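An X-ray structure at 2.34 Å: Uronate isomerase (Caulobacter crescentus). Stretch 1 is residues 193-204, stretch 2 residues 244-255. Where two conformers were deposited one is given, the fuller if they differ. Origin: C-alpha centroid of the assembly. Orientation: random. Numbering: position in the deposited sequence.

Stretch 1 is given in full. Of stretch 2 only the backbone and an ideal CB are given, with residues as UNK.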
# COMPACT_ATOMS: atom_id res chain seq x y z
N VAL B 193 11.20 0.24 -36.55
CA VAL B 193 12.01 -0.06 -35.39
C VAL B 193 12.87 1.16 -35.07
O VAL B 193 13.72 1.56 -35.87
CB VAL B 193 12.89 -1.31 -35.59
CG1 VAL B 193 13.77 -1.56 -34.37
CG2 VAL B 193 12.02 -2.54 -35.89
N ILE B 194 12.61 1.77 -33.92
CA ILE B 194 13.32 2.97 -33.50
C ILE B 194 14.13 2.72 -32.23
O ILE B 194 14.17 1.60 -31.72
CB ILE B 194 12.38 4.19 -33.31
CG1 ILE B 194 11.28 3.90 -32.29
CG2 ILE B 194 11.78 4.59 -34.65
CD1 ILE B 194 10.53 5.13 -31.82
N THR B 195 14.76 3.77 -31.72
CA THR B 195 15.63 3.65 -30.56
C THR B 195 15.19 4.58 -29.42
O THR B 195 14.27 5.38 -29.58
CB THR B 195 17.11 3.87 -30.94
OG1 THR B 195 17.94 3.75 -29.78
CG2 THR B 195 17.32 5.24 -31.58
N ALA B 196 15.85 4.45 -28.27
CA ALA B 196 15.65 5.35 -27.14
C ALA B 196 17.00 5.67 -26.52
O ALA B 196 17.88 4.80 -26.46
CB ALA B 196 14.72 4.72 -26.11
N TYR B 197 17.17 6.91 -26.07
CA TYR B 197 18.44 7.40 -25.52
C TYR B 197 18.58 7.10 -24.03
O TYR B 197 17.89 7.69 -23.21
CB TYR B 197 18.53 8.91 -25.76
CG TYR B 197 19.88 9.53 -25.47
CD1 TYR B 197 20.92 9.44 -26.40
CD2 TYR B 197 20.11 10.25 -24.30
CE1 TYR B 197 22.14 10.02 -26.16
CE2 TYR B 197 21.34 10.85 -24.05
CZ TYR B 197 22.35 10.72 -24.99
OH TYR B 197 23.58 11.29 -24.78
N ARG B 198 19.49 6.19 -23.69
CA ARG B 198 19.70 5.80 -22.29
C ARG B 198 21.13 6.07 -21.82
O ARG B 198 21.98 5.19 -21.89
CB ARG B 198 19.36 4.33 -22.09
CG ARG B 198 19.12 3.94 -20.64
CD ARG B 198 19.39 2.47 -20.41
NE ARG B 198 19.12 2.09 -19.03
CZ ARG B 198 17.99 1.52 -18.60
NH1 ARG B 198 17.01 1.24 -19.45
NH2 ARG B 198 17.85 1.22 -17.32
N PRO B 199 21.40 7.30 -21.32
CA PRO B 199 22.76 7.73 -21.00
C PRO B 199 23.35 7.22 -19.68
O PRO B 199 24.43 7.67 -19.29
CB PRO B 199 22.64 9.25 -20.99
CG PRO B 199 21.24 9.51 -20.58
CD PRO B 199 20.41 8.35 -21.05
N ASP B 200 22.66 6.29 -19.02
CA ASP B 200 23.00 5.78 -17.68
C ASP B 200 24.47 5.44 -17.42
O ASP B 200 24.98 5.73 -16.34
CB ASP B 200 22.15 4.55 -17.36
CG ASP B 200 20.68 4.88 -17.15
OD1 ASP B 200 20.29 6.06 -17.28
OD2 ASP B 200 19.92 3.93 -16.86
N ALA B 201 25.13 4.84 -18.40
CA ALA B 201 26.51 4.39 -18.23
C ALA B 201 27.55 5.53 -18.23
O ALA B 201 28.63 5.37 -17.66
CB ALA B 201 26.86 3.34 -19.28
N VAL B 202 27.21 6.66 -18.84
CA VAL B 202 28.12 7.82 -18.86
C VAL B 202 27.67 8.91 -17.89
O VAL B 202 28.17 10.03 -17.91
CB VAL B 202 28.33 8.41 -20.30
CG1 VAL B 202 28.96 7.38 -21.21
CG2 VAL B 202 27.03 8.90 -20.90
N ILE B 203 26.72 8.55 -17.03
CA ILE B 203 26.18 9.47 -16.02
C ILE B 203 26.44 8.93 -14.61
O ILE B 203 26.80 9.69 -13.71
CB ILE B 203 24.67 9.77 -16.26
CG1 ILE B 203 24.50 10.55 -17.57
CG2 ILE B 203 24.06 10.52 -15.06
CD1 ILE B 203 23.13 11.16 -17.80
N ASP B 204 26.28 7.62 -14.43
CA ASP B 204 26.57 6.99 -13.14
C ASP B 204 28.05 6.66 -13.03
O ASP B 204 28.54 5.76 -13.72
CB ASP B 204 25.72 5.72 -12.96
CG ASP B 204 25.67 5.25 -11.51
OD1 ASP B 204 24.97 4.25 -11.24
OD2 ASP B 204 26.32 5.86 -10.64
N UNK B 244 17.63 11.20 -35.40
CA UNK B 244 17.81 10.83 -36.80
C UNK B 244 17.58 9.33 -37.05
O UNK B 244 17.25 8.92 -38.17
CB UNK B 244 19.22 11.22 -37.26
N UNK B 245 17.76 8.53 -36.00
CA UNK B 245 17.47 7.10 -36.05
C UNK B 245 16.02 6.79 -35.64
O UNK B 245 15.62 5.63 -35.54
CB UNK B 245 18.44 6.34 -35.14
N UNK B 246 15.25 7.85 -35.38
CA UNK B 246 13.82 7.72 -35.12
C UNK B 246 13.37 7.87 -33.69
O UNK B 246 12.17 7.81 -33.41
CB UNK B 246 13.35 6.35 -35.62
N UNK B 247 14.32 8.07 -32.77
CA UNK B 247 14.01 8.23 -31.34
C UNK B 247 13.13 9.43 -31.05
O UNK B 247 13.27 10.49 -31.65
CB UNK B 247 15.31 8.36 -30.54
N UNK B 248 12.20 9.23 -30.12
CA UNK B 248 11.33 10.29 -29.63
C UNK B 248 11.46 10.40 -28.11
O UNK B 248 10.91 11.31 -27.50
CB UNK B 248 9.88 10.03 -30.03
N UNK B 249 12.20 9.46 -27.52
CA UNK B 249 12.28 9.37 -26.07
C UNK B 249 13.69 9.18 -25.53
O UNK B 249 14.60 8.73 -26.23
CB UNK B 249 11.40 8.22 -25.59
N UNK B 250 13.87 9.54 -24.26
CA UNK B 250 15.09 9.22 -23.53
C UNK B 250 14.70 8.41 -22.29
O UNK B 250 13.54 8.44 -21.87
CB UNK B 250 15.86 10.49 -23.15
N UNK B 251 15.65 7.69 -21.72
CA UNK B 251 15.36 6.81 -20.58
C UNK B 251 16.44 6.88 -19.51
O UNK B 251 17.63 6.89 -19.82
CB UNK B 251 15.21 5.36 -21.06
N UNK B 252 16.02 6.93 -18.24
CA UNK B 252 16.94 7.13 -17.11
C UNK B 252 16.64 6.19 -15.95
O UNK B 252 15.69 6.40 -15.20
CB UNK B 252 16.87 8.58 -16.62
N UNK B 253 17.47 5.16 -15.81
CA UNK B 253 17.35 4.20 -14.72
C UNK B 253 18.32 4.50 -13.59
O UNK B 253 19.35 3.84 -13.45
CB UNK B 253 17.58 2.78 -15.24
N UNK B 254 17.98 5.50 -12.78
CA UNK B 254 18.81 5.91 -11.67
C UNK B 254 18.34 5.20 -10.40
O UNK B 254 17.21 4.71 -10.38
CB UNK B 254 18.77 7.43 -11.50
N UNK B 255 19.20 5.12 -9.36
CA UNK B 255 18.78 4.59 -8.05
C UNK B 255 17.66 5.40 -7.39
O UNK B 255 16.84 4.84 -6.66
CB UNK B 255 19.98 4.54 -7.11

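Position 244 lies beyond the reach of stretch 1, with nothing of it within 5.5 Å of the ideal CB, so the contact sets no rule; it is Asp244. At 245 the CB points sideways and sits 3.9 Å from Thr195 CG2, a spacing that suits a small apolar group. The residue is Ala245, its CB touching that methyl, while a water donates to both Val193 O (3.1 Å) and Ala245 O (2.6 Å).

Position 246 is far stricter. Phi is +105°, the ideal CB would press against the preceding carbonyl oxygen, and it would lie 2.6 Å from Ile194 CG2, a clash. Backbone and neighbour both call for glycine, and Gly246 closes a helix in a Schellman motif, its O 3.5 Å from Ile194 CG2.

At 247 the ideal CB is 3.3 Å from Thr195 O, already tight, which favours a small residue. Ala247 fits: its CB packs 3.8 Å from Thr195 CG2, and its CA makes a CA-H...O contact with Thr195 O at 3.4 Å. Position 248 points sideways with only Ile194 CD1 nearby, 5.3 Å from the ideal CB, so many residues would do. It is Thr248, whose backbone N reaches Thr195 O through a water.

From 249 the chain is extended, and the backbone does the joining. Ala196 CB stands 4.8 Å from the ideal CB at 249, leaving a loose choice of small or medium side chains. In Ser249 it is the carbonyl that matters, accepting from Tyr197 N (Tyr197 N to Ser249 O, 3.2 Å) almost in line. At 250 the ideal CB is 3.5 Å from Tyr197 O, and a small or polar residue seems apt. Ser250 sets its CB at the edge of the Tyr197 ring, and its OG shares a hydrogen bond with NE2 of the residue at 252.

Position 251 looks onto Arg198, whose CG is 4.2 Å from the ideal CB and whose guanidinium lies farther along; an acid is the obvious candidate, though a neutral acceptor could also serve. Asp251 makes a salt bridge, OD2 to Arg198 NH1 at 2.8 Å, while its N donates to Tyr197 O at 2.7 Å.

At 252 CA-to-CB points away, yet Asp200 OD1 is 4.3 Å from the ideal CB, so a polar side chain that can turn back is plausible. His252 does so: its CE1 meets Pro199 CG at 3.7 Å, and its ND1 shares a water with Asp200 OD1.

Position 253 points toward stretch 1, and a CB there would fall 2.6 Å from Arg198 NH2 and 3.1 Å from Asp200 OD2. Glycine is the natural answer. Gly253 lets its N donate to Asp200 OD2 at 2.9 Å and, weakly, to Asp200 OD1 at 3.3 Å.

At 254 the ideal CB meets nothing, but a long side chain could approach Asp200 and Ile203. His254 brings NE2 within 4.0 Å of Ile203 CG2 and joins the same water. Position 255 leaves the choice open; it is Pro255.

Stretch 2 (244-255) DAGATSSDHGHP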
# COMPACT_ATOMS: atom_id res chain seq x y z
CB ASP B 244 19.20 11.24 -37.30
CG ASP B 244 19.38 12.75 -37.37
OD1 ASP B 244 20.54 13.20 -37.36
OD2 ASP B 244 18.37 13.48 -37.44
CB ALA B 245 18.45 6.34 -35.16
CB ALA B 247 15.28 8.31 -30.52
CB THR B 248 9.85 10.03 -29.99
OG1 THR B 248 9.41 8.80 -29.40
CG2 THR B 248 9.63 9.98 -31.50
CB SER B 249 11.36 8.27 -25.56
OG SER B 249 11.25 8.32 -24.15
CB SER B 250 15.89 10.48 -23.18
OG SER B 250 15.47 11.03 -21.95
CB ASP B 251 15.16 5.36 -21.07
CG ASP B 251 14.75 4.42 -19.95
OD1 ASP B 251 14.04 4.86 -19.03
OD2 ASP B 251 15.13 3.23 -20.01
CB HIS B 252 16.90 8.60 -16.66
CG HIS B 252 16.99 9.56 -17.80
ND1 HIS B 252 18.20 9.94 -18.35
CD2 HIS B 252 16.04 10.17 -18.54
CE1 HIS B 252 17.98 10.76 -19.36
NE2 HIS B 252 16.68 10.92 -19.50
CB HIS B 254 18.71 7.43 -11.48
CG HIS B 254 19.35 8.23 -12.58
ND1 HIS B 254 19.32 9.60 -12.61
CD2 HIS B 254 20.02 7.84 -13.69
CE1 HIS B 254 19.96 10.03 -13.69
NE2 HIS B 254 20.39 8.98 -14.36
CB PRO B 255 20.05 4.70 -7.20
CG PRO B 255 21.16 4.77 -8.16
CD PRO B 255 20.63 5.48 -9.35
O HOH W 1 15.87 3.49 -36.95
O HOH W 2 12.17 6.73 -28.69
O HOH W 3 15.17 1.51 -16.99
O HOH W 4 20.54 8.94 -16.99
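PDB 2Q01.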